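Local atomic coordinates of putative fusidic acid resistance protein (PDB entry 2YB5), a protein that mediates resistance to the antibiotic fusidic acid, probably by binding elongation factor G and helping to clear the ribosome of the stalled factor. Residues Thr36-Asp39 against Phe40-Glu44; Ser57-Ile60 against Thr61-Asp65; Leu112-Thr115 against Lys116-Ser119. All blocks are in the same frame, centred on the assembly; numbering follows the deposited sequence.

Contact 1: Thr36-Asp39 against Phe40-Glu44; sequences TQKD and FLLNE
Thr36-Asp39 meets Phe40-Glu44 as successive turns of one alpha helix, helix 35-50 of the elongation factor G-binding N-terminal region. The evidence is an unbroken i to i+4 ladder. Phe40 N donates to Thr36 O over 3.0 Å, Leu41 N to Gln37 O over 2.9 Å, Leu42 N to Lys38 O and Asn43 N to Asp39 O. The first bond is the most bent, with an N-H...O angle of 150°, whereas the Leu41 bond is almost straight at 174°. Between side chains the main touch is Lys38 on Leu42. With CG anti to the backbone N (chi1 -173°), the aliphatic part of Lys38 extends outward from the helix beside Leu42, whose side chain it crosses obliquely, and its CG and CE each lie 4.1 Å from Leu42 CD1. That methyl therefore sits against the flank of the lysine chain. Leu42 also leans back on the preceding turn through its branch carbon, CG standing 3.3 Å from Lys38 O. Leu41 folds toward its own acceptor: CD1 is modelled 3.0 Å from Gln37 O, but its side-chain torsion is not staggered, so this close approach is doubtful. On the exposed side, the Phe40 ring receives Glu44 CG over one face, 3.6 Å above the plane and offset toward the rim. Thr36, Phe40 and Asn43 are exposed, while Leu41 and Leu42 are buried. Leu41 packs on Leu22 and Leu25 of helix 9-27, Leu42 also meets Leu22, and Gln37 touches Leu25. Through the salt bridge from Lys38 to Asp64, the same turns reach the end of the short helix 59-63.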
ATOM      1  N   THR A  36     -21.992 -18.268  -0.574  1.00 51.49           N
ATOM      2  CA  THR A  36     -22.182 -16.966  -1.199  1.00 50.03           C
ATOM      3  C   THR A  36     -20.996 -16.032  -0.919  1.00 48.31           C
ATOM      4  O   THR A  36     -20.552 -15.319  -1.807  1.00 47.24           O
ATOM      5  CB  THR A  36     -23.496 -16.320  -0.747  1.00 50.65           C
ATOM      6  OG1 THR A  36     -24.589 -17.180  -1.105  1.00 51.07           O
ATOM      7  CG2 THR A  36     -23.678 -14.959  -1.409  1.00 49.95           C
ATOM      8  N   GLN A  37     -20.483 -16.074   0.307  1.00 48.15           N
ATOM      9  CA  GLN A  37     -19.290 -15.342   0.682  1.00 47.32           C
ATOM     10  C   GLN A  37     -18.091 -15.840  -0.115  1.00 46.97           C
ATOM     11  O   GLN A  37     -17.286 -15.033  -0.572  1.00 44.47           O
ATOM     12  CB  GLN A  37     -18.998 -15.459   2.183  1.00 48.27           C
ATOM     13  CG  GLN A  37     -20.031 -14.770   3.084  1.00 49.78           C
ATOM     14  CD  GLN A  37     -19.845 -15.089   4.562  1.00 52.62           C
ATOM     15  OE1 GLN A  37     -18.928 -14.583   5.206  1.00 52.30           O
ATOM     16  NE2 GLN A  37     -20.735 -15.932   5.110  1.00 55.82           N
ATOM     17  N   LYS A  38     -17.974 -17.161  -0.270  1.00 48.19           N
ATOM     18  CA  LYS A  38     -16.847 -17.734  -1.005  1.00 49.35           C
ATOM     19  C   LYS A  38     -16.844 -17.255  -2.442  1.00 48.65           C
ATOM     20  O   LYS A  38     -15.814 -16.823  -2.945  1.00 48.02           O
ATOM     21  CB  LYS A  38     -16.862 -19.263  -0.994  1.00 52.19           C
ATOM     22  CG  LYS A  38     -15.593 -19.887  -1.605  1.00 53.90           C
ATOM     23  CD  LYS A  38     -15.769 -21.386  -1.861  1.00 57.58           C
ATOM     24  CE  LYS A  38     -16.533 -21.664  -3.159  1.00 59.08           C
ATOM     25  NZ  LYS A  38     -16.366 -23.071  -3.636  1.00 62.23           N
ATOM     26  N   ASP A  39     -17.993 -17.334  -3.104  1.00 49.28           N
ATOM     27  CA  ASP A  39     -18.075 -16.892  -4.496  1.00 49.50           C
ATOM     28  C   ASP A  39     -17.799 -15.383  -4.558  1.00 47.80           C
ATOM     29  O   ASP A  39     -17.191 -14.911  -5.507  1.00 46.79           O
ATOM     30  CB  ASP A  39     -19.435 -17.208  -5.117  1.00 50.52           C
ATOM     31  CG  ASP A  39     -19.683 -18.702  -5.281  1.00 53.76           C
ATOM     32  OD1 ASP A  39     -18.715 -19.480  -5.423  1.00 57.06           O
ATOM     33  OD2 ASP A  39     -20.865 -19.099  -5.287  1.00 55.22           O
ATOM     34  N   PHE A  40     -18.240 -14.642  -3.543  1.00 46.86           N
ATOM     35  CA  PHE A  40     -17.965 -13.211  -3.490  1.00 46.43           C
ATOM     36  C   PHE A  40     -16.458 -12.927  -3.498  1.00 45.18           C
ATOM     37  O   PHE A  40     -15.970 -12.187  -4.346  1.00 44.53           O
ATOM     38  CB  PHE A  40     -18.590 -12.553  -2.260  1.00 46.48           C
ATOM     39  CG  PHE A  40     -18.203 -11.103  -2.103  1.00 47.90           C
ATOM     40  CD1 PHE A  40     -18.688 -10.145  -2.989  1.00 49.17           C
ATOM     41  CD2 PHE A  40     -17.331 -10.700  -1.093  1.00 49.35           C
ATOM     42  CE1 PHE A  40     -18.334  -8.811  -2.859  1.00 49.82           C
ATOM     43  CE2 PHE A  40     -16.965  -9.358  -0.951  1.00 49.46           C
ATOM     44  CZ  PHE A  40     -17.466  -8.414  -1.837  1.00 49.90           C
ATOM     45  N   LEU A  41     -15.749 -13.516  -2.536  1.00 44.85           N
ATOM     46  CA  LEU A  41     -14.301 -13.359  -2.401  1.00 44.23           C
ATOM     47  C   LEU A  41     -13.602 -13.730  -3.707  1.00 44.71           C
ATOM     48  O   LEU A  41     -12.788 -12.968  -4.225  1.00 44.02           O
ATOM     49  CB  LEU A  41     -13.773 -14.247  -1.269  1.00 44.82           C
ATOM     50  CG  LEU A  41     -13.987 -13.811   0.190  1.00 44.92           C
ATOM     51  CD1 LEU A  41     -15.258 -13.036   0.385  1.00 46.26           C
ATOM     52  CD2 LEU A  41     -13.955 -14.990   1.133  1.00 44.83           C
ATOM     53  N   LEU A  42     -13.942 -14.890  -4.255  1.00 46.14           N
ATOM     54  CA  LEU A  42     -13.294 -15.352  -5.480  1.00 47.83           C
ATOM     55  C   LEU A  42     -13.493 -14.360  -6.628  1.00 48.24           C
ATOM     56  O   LEU A  42     -12.530 -14.024  -7.340  1.00 48.13           O
ATOM     57  CB  LEU A  42     -13.794 -16.739  -5.865  1.00 49.75           C
ATOM     58  CG  LEU A  42     -13.415 -17.849  -4.883  1.00 50.53           C
ATOM     59  CD1 LEU A  42     -14.047 -19.177  -5.330  1.00 51.78           C
ATOM     60  CD2 LEU A  42     -11.895 -17.960  -4.755  1.00 49.64           C
ATOM     61  N   ASN A  43     -14.724 -13.864  -6.783  1.00 48.73           N
ATOM     62  CA  ASN A  43     -15.018 -12.888  -7.839  1.00 50.13           C
ATOM     63  C   ASN A  43     -14.351 -11.525  -7.648  1.00 49.14           C
ATOM     64  O   ASN A  43     -14.038 -10.866  -8.639  1.00 50.21           O
ATOM     65  CB  ASN A  43     -16.525 -12.720  -8.054  1.00 51.21           C
ATOM     66  CG  ASN A  43     -17.089 -13.702  -9.082  1.00 54.60           C
ATOM     67  OD1 ASN A  43     -16.426 -14.043 -10.068  1.00 59.68           O
ATOM     68  ND2 ASN A  43     -18.319 -14.140  -8.866  1.00 55.27           N
ATOM     69  N   GLU A  44     -14.136 -11.102  -6.398  1.00 48.00           N
ATOM     70  CA  GLU A  44     -13.379  -9.868  -6.121  1.00 47.37           C
ATOM     71  C   GLU A  44     -11.936  -9.992  -6.583  1.00 47.03           C
ATOM     72  O   GLU A  44     -11.386  -9.063  -7.178  1.00 47.67           O
ATOM     73  CB  GLU A  44     -13.393  -9.523  -4.628  1.00 46.64           C
ATOM     74  CG  GLU A  44     -14.760  -9.111  -4.090  1.00 48.33           C
ATOM     75  CD  GLU A  44     -15.191  -7.756  -4.601  1.00 51.58           C
ATOM     76  OE1 GLU A  44     -14.527  -6.750  -4.245  1.00 52.61           O
ATOM     77  OE2 GLU A  44     -16.191  -7.695  -5.357  1.00 54.16           O
TER

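Contact 2: Ser57-Ile60 against Thr61-Asp65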
ATOM      1  N   SER A  57      -7.801 -17.243 -14.244  1.00 81.58           N
ATOM      2  CA  SER A  57      -8.609 -18.462 -14.181  1.00 83.54           C
ATOM      3  C   SER A  57      -7.648 -19.644 -14.180  1.00 86.59           C
ATOM      4  O   SER A  57      -7.295 -20.180 -15.236  1.00 91.18           O
ATOM      5  CB  SER A  57      -9.599 -18.544 -15.352  1.00 86.03           C
ATOM      6  OG  SER A  57      -8.937 -18.466 -16.604  1.00 90.29           O
ATOM      7  N   ASP A  58      -7.233 -20.031 -12.978  1.00 84.80           N
ATOM      8  CA  ASP A  58      -6.030 -20.828 -12.761  1.00 87.26           C
ATOM      9  C   ASP A  58      -5.673 -20.707 -11.287  1.00 83.92           C
ATOM     10  O   ASP A  58      -5.764 -21.680 -10.535  1.00 85.19           O
ATOM     11  CB  ASP A  58      -4.883 -20.307 -13.640  1.00 89.08           C
ATOM     12  CG  ASP A  58      -3.508 -20.562 -13.042  1.00 90.82           C
ATOM     13  OD1 ASP A  58      -3.283 -21.648 -12.464  1.00 95.21           O
ATOM     14  OD2 ASP A  58      -2.652 -19.665 -13.162  1.00 88.88           O
ATOM     15  N   PHE A  59      -5.281 -19.496 -10.887  1.00 79.75           N
ATOM     16  CA  PHE A  59      -5.049 -19.166  -9.491  1.00 76.28           C
ATOM     17  C   PHE A  59      -6.383 -19.280  -8.764  1.00 74.16           C
ATOM     18  O   PHE A  59      -6.446 -19.819  -7.658  1.00 74.06           O
ATOM     19  CB  PHE A  59      -4.468 -17.754  -9.377  1.00 73.48           C
ATOM     20  CG  PHE A  59      -4.357 -17.231  -7.960  1.00 69.73           C
ATOM     21  CD1 PHE A  59      -3.429 -17.766  -7.071  1.00 70.34           C
ATOM     22  CD2 PHE A  59      -5.168 -16.189  -7.529  1.00 65.53           C
ATOM     23  CE1 PHE A  59      -3.329 -17.283  -5.767  1.00 68.85           C
ATOM     24  CE2 PHE A  59      -5.064 -15.692  -6.231  1.00 63.50           C
ATOM     25  CZ  PHE A  59      -4.145 -16.240  -5.349  1.00 64.95           C
ATOM     26  N   ILE A  60      -7.446 -18.795  -9.412  1.00 72.53           N
ATOM     27  CA  ILE A  60      -8.805 -18.904  -8.879  1.00 70.89           C
ATOM     28  C   ILE A  60      -9.147 -20.360  -8.596  1.00 73.66           C
ATOM     29  O   ILE A  60      -9.624 -20.681  -7.510  1.00 72.67           O
ATOM     30  CB  ILE A  60      -9.864 -18.305  -9.850  1.00 70.18           C
ATOM     31  CG1 ILE A  60      -9.762 -16.773  -9.901  1.00 67.89           C
ATOM     32  CG2 ILE A  60     -11.267 -18.714  -9.446  1.00 69.08           C
ATOM     33  CD1 ILE A  60     -10.089 -16.062  -8.587  1.00 64.02           C
ATOM     34  N   THR A  61      -8.902 -21.235  -9.574  1.00 77.45           N
ATOM     35  CA  THR A  61      -9.140 -22.672  -9.403  1.00 80.95           C
ATOM     36  C   THR A  61      -8.292 -23.222  -8.258  1.00 81.94           C
ATOM     37  O   THR A  61      -8.794 -23.928  -7.391  1.00 82.45           O
ATOM     38  CB  THR A  61      -8.844 -23.461 -10.709  1.00 85.69           C
ATOM     39  OG1 THR A  61      -9.919 -23.270 -11.640  1.00 85.68           O
ATOM     40  CG2 THR A  61      -8.682 -24.962 -10.429  1.00 90.37           C
ATOM     41  N   SER A  62      -7.013 -22.867  -8.251  1.00 82.51           N
ATOM     42  CA  SER A  62      -6.095 -23.302  -7.205  1.00 84.23           C
ATOM     43  C   SER A  62      -6.539 -22.921  -5.784  1.00 81.64           C
ATOM     44  O   SER A  62      -6.466 -23.758  -4.882  1.00 84.01           O
ATOM     45  CB  SER A  62      -4.696 -22.751  -7.472  1.00 84.51           C
ATOM     46  OG  SER A  62      -3.747 -23.402  -6.654  1.00 87.87           O
ATOM     47  N   ILE A  63      -6.998 -21.679  -5.588  1.00 77.36           N
ATOM     48  CA  ILE A  63      -7.428 -21.203  -4.252  1.00 75.19           C
ATOM     49  C   ILE A  63      -8.840 -21.651  -3.832  1.00 75.22           C
ATOM     50  O   ILE A  63      -9.178 -21.623  -2.643  1.00 74.46           O
ATOM     51  CB  ILE A  63      -7.336 -19.647  -4.098  1.00 71.18           C
ATOM     52  CG1 ILE A  63      -8.294 -18.924  -5.047  1.00 68.80           C
ATOM     53  CG2 ILE A  63      -5.900 -19.157  -4.311  1.00 71.60           C
ATOM     54  CD1 ILE A  63      -8.107 -17.419  -5.058  1.00 66.54           C
ATOM     55  N   ASP A  64      -9.660 -22.056  -4.796  1.00 76.25           N
ATOM     56  CA  ASP A  64     -10.998 -22.568  -4.505  1.00 76.74           C
ATOM     57  C   ASP A  64     -10.903 -23.988  -3.933  1.00 80.97           C
ATOM     58  O   ASP A  64     -11.333 -24.949  -4.558  1.00 83.80           O
ATOM     59  CB  ASP A  64     -11.854 -22.542  -5.776  1.00 76.74           C
ATOM     60  CG  ASP A  64     -13.328 -22.773  -5.502  1.00 75.55           C
ATOM     61  OD1 ASP A  64     -13.689 -23.094  -4.354  1.00 76.24           O
ATOM     62  OD2 ASP A  64     -14.129 -22.628  -6.445  1.00 74.40           O
ATOM     63  N   ASP A  65     -10.346 -24.096  -2.731  1.00 82.23           N
ATOM     64  CA  ASP A  65     -10.013 -25.377  -2.122  1.00 87.00           C
ATOM     65  C   ASP A  65     -10.033 -25.235  -0.603  1.00 87.29           C
ATOM     66  O   ASP A  65      -9.116 -24.657  -0.027  1.00 86.51           O
ATOM     67  CB  ASP A  65      -8.626 -25.840  -2.597  1.00 90.36           C
ATOM     68  CG  ASP A  65      -8.288 -27.269  -2.156  1.00 96.21           C
ATOM     69  OD1 ASP A  65      -8.250 -27.539  -0.937  1.00 96.99           O
ATOM     70  OD2 ASP A  65      -8.055 -28.127  -3.036  1.00100.05           O
TER
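Thr61 touches the preceding turn through CB, 3.6 Å from Asp58 O, in the first turn of the short helix 59-63. Asp58 holds the N-cap position, but its side chain makes no capping bond; its carbonyl oxygen instead accepts Ser62 N over 2.9 Å. Ser62 CB also leans on that region, at 3.4 Å from both Asp58 O and Phe59 O. Ile63 carries the apolar part of the contact. Its nitrogen donates to Phe59 O over 2.8 Å, while CG1 lies between the backbone N and the carbonyl carbon (chi1 64°), directed back at the carbonyls of Phe59 and Ile60, and is 3.3 Å from Ile60 O. The same torsion turns CG2 over one face of the Phe59 ring, 3.8 Å from the centroid and 23° off the normal, a CH-pi contact. Ile63 CD1 lies over the same face, near its rim, 3.7 Å from Phe59 CE2. This methyl also meets Ile60 CD1, more loosely. Asp64 N closes the ladder on Ile60 O, but the N-H...O angle has fallen to 138°, in keeping with Asp64 being the first residue to leave helical torsions. Asp64 is the centre of an inverse gamma turn, Asp65 N reaching Ile63 O in a weak bond, and the chain departs there. Phe59 also rests on Leu76, Leu77 and Leu80 of helix 70-80 and, with Ile63, on Ile45 of helix 35-50. The chemistry therefore divides: a phenyl face and an isoleucine methyl pack together on the side turned to helices 35-50 and 70-80, while the helix end has polar partners, Tyr26 OH for Ile63 O and Lys38 for Asp64, the latter probably favouring the ionised carboxylate.

Contact 3: Leu112-Thr115 against Lys116-Ser119; sequences LIDT and KEIS
Asp114 O accepts Glu117 N over 3.1 Å, the bond that closes a type I beta turn from Asp114 to Glu117 in the loop before strand 121-125. The donor sits above the carbonyl plane, 51° out of it, so the oxygen is not met on a lone pair. The same aspartate adds a second bond: OD1 accepts Lys116 N, also at 3.1 Å, on its anti side and 19° out of the carboxylate plane. Side-chain oxygen to the N-H two residues on is an Asx turn, here nested inside the beta turn. It forms because Asp114 CG is anti to the backbone N (chi1 -168°), which swings the carboxylate forward over the turn. Glu117 comes back against that group: its CG lies 3.7 Å from Asp114 CG, and OE1 approaches Asp114 CB at 3.2 Å. The two carboxylates stand near each other, Asp114 OD2 being 3.9 Å from Glu117 OE1. Across the ends of the turn, Ile113 CG2 meets Ile118 CD1 at 3.5 Å, the two side chains crossing at about a right angle. Both isoleucines pack on Phe195 of helix 194-200, which also supplies Cys197 to the zinc site; the side chain of Ile118 is about 11 Å from the zinc ion. Lys116 NZ forms a salt bridge with Asp86, and Thr115 OG1 a hydrogen bond with the same residue. The chemistry implies a turn fixed by one residue's two oxygens and flanked by an apolar contact, while the neighbouring carboxylates probably raise each other's proton affinity somewhat.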
ATOM      1  N   LEU A 112      17.065  -0.108   0.742  1.00 54.10           N
ATOM      2  CA  LEU A 112      15.977  -0.430   1.668  1.00 53.82           C
ATOM      3  C   LEU A 112      14.617  -0.532   0.971  1.00 52.18           C
ATOM      4  O   LEU A 112      13.596  -0.676   1.650  1.00 52.36           O
ATOM      5  CB  LEU A 112      15.917   0.598   2.782  1.00 53.27           C
ATOM      6  N   ILE A 113      14.588  -0.480  -0.368  1.00 50.55           N
ATOM      7  CA  ILE A 113      13.316  -0.412  -1.090  1.00 48.51           C
ATOM      8  C   ILE A 113      13.090  -1.561  -2.071  1.00 48.53           C
ATOM      9  O   ILE A 113      13.836  -1.724  -3.038  1.00 48.32           O
ATOM     10  CB  ILE A 113      13.166   0.912  -1.855  1.00 47.02           C
ATOM     11  CG1 ILE A 113      13.480   2.103  -0.944  1.00 46.68           C
ATOM     12  CG2 ILE A 113      11.753   1.037  -2.397  1.00 46.48           C
ATOM     13  CD1 ILE A 113      13.452   3.444  -1.646  1.00 44.96           C
ATOM     14  N   ASP A 114      12.040  -2.337  -1.806  1.00 47.92           N
ATOM     15  CA  ASP A 114      11.491  -3.294  -2.762  1.00 48.15           C
ATOM     16  C   ASP A 114      10.347  -2.611  -3.510  1.00 45.82           C
ATOM     17  O   ASP A 114       9.353  -2.230  -2.904  1.00 44.72           O
ATOM     18  CB  ASP A 114      10.979  -4.526  -2.026  1.00 49.81           C
ATOM     19  CG  ASP A 114      10.657  -5.666  -2.956  1.00 52.24           C
ATOM     20  OD1 ASP A 114      10.125  -5.420  -4.060  1.00 52.33           O
ATOM     21  OD2 ASP A 114      10.937  -6.821  -2.579  1.00 56.65           O
ATOM     22  N   THR A 115      10.477  -2.470  -4.825  1.00 44.80           N
ATOM     23  CA  THR A 115       9.551  -1.628  -5.583  1.00 43.25           C
ATOM     24  C   THR A 115       8.207  -2.298  -5.897  1.00 43.68           C
ATOM     25  O   THR A 115       7.285  -1.631  -6.354  1.00 42.67           O
ATOM     26  CB  THR A 115      10.202  -1.051  -6.873  1.00 43.13           C
ATOM     27  OG1 THR A 115      10.744  -2.107  -7.672  1.00 43.20           O
ATOM     28  CG2 THR A 115      11.301  -0.068  -6.510  1.00 41.35           C
ATOM     29  N   LYS A 116       8.088  -3.597  -5.621  1.00 44.69           N
ATOM     30  CA  LYS A 116       6.804  -4.289  -5.725  1.00 45.57           C
ATOM     31  C   LYS A 116       6.036  -4.268  -4.387  1.00 44.87           C
ATOM     32  O   LYS A 116       5.015  -4.937  -4.249  1.00 45.55           O
ATOM     33  CB  LYS A 116       7.013  -5.738  -6.183  1.00 48.16           C
ATOM     34  CG  LYS A 116       7.670  -5.870  -7.555  1.00 49.39           C
ATOM     35  CD  LYS A 116       7.986  -7.323  -7.872  1.00 54.04           C
ATOM     36  CE  LYS A 116       8.682  -7.474  -9.203  1.00 55.87           C
ATOM     37  NZ  LYS A 116       7.792  -7.165 -10.357  1.00 57.12           N
ATOM     38  N   GLU A 117       6.550  -3.522  -3.409  1.00 42.81           N
ATOM     39  CA  GLU A 117       5.958  -3.471  -2.075  1.00 42.35           C
ATOM     40  C   GLU A 117       5.526  -2.088  -1.644  1.00 39.41           C
ATOM     41  O   GLU A 117       5.050  -1.916  -0.508  1.00 39.25           O
ATOM     42  CB  GLU A 117       6.946  -4.003  -1.039  1.00 43.55           C
ATOM     43  CG  GLU A 117       7.418  -5.414  -1.283  1.00 46.03           C
ATOM     44  CD  GLU A 117       8.147  -5.958  -0.076  1.00 48.74           C
ATOM     45  OE1 GLU A 117       9.034  -5.241   0.443  1.00 49.50           O
ATOM     46  OE2 GLU A 117       7.826  -7.084   0.361  1.00 50.69           O
ATOM     47  N   ILE A 118       5.654  -1.101  -2.521  1.00 37.10           N
ATOM     48  CA  ILE A 118       5.228   0.249  -2.171  1.00 35.14           C
ATOM     49  C   ILE A 118       4.308   0.868  -3.211  1.00 34.53           C
ATOM     50  O   ILE A 118       4.535   0.756  -4.418  1.00 34.69           O
ATOM     51  CB  ILE A 118       6.417   1.192  -1.871  1.00 34.52           C
ATOM     52  CG1 ILE A 118       7.482   1.133  -2.954  1.00 33.42           C
ATOM     53  CG2 ILE A 118       7.032   0.881  -0.505  1.00 34.22           C
ATOM     54  CD1 ILE A 118       8.471   2.299  -2.839  1.00 33.18           C
ATOM     55  N   SER A 119       3.242   1.480  -2.706  1.00 33.84           N
ATOM     56  CA  SER A 119       2.353   2.310  -3.488  1.00 33.62           C
ATOM     57  C   SER A 119       2.803   3.759  -3.369  1.00 32.52           C
ATOM     58  O   SER A 119       2.529   4.579  -4.237  1.00 32.36           O
ATOM     59  CB  SER A 119       0.926   2.176  -2.979  1.00 34.12           C
ATOM     60  OG  SER A 119       0.443   0.866  -3.224  1.00 35.72           O
TER

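In the fold
Contacts 1 and 2 belong to the N-terminal helical region and touch through a salt bridge and apolar packing. Each is partly buried, with apolar side chains facing neighbouring helices, but contact 1 lies in the first turns of a long helix and is regular, whereas contact 2 takes in a whole short helix and both its ends, its ladder giving way to an inverse gamma turn. Contact 3 lies in the zinc-finger region, its centre 29 Å from that of contact 1 and 27 Å from that of contact 2. It is a surface turn, where a side-chain acceptor joins the backbone bond, whereas the hydrogen bonds within each of contacts 1 and 2 are all between backbone atoms.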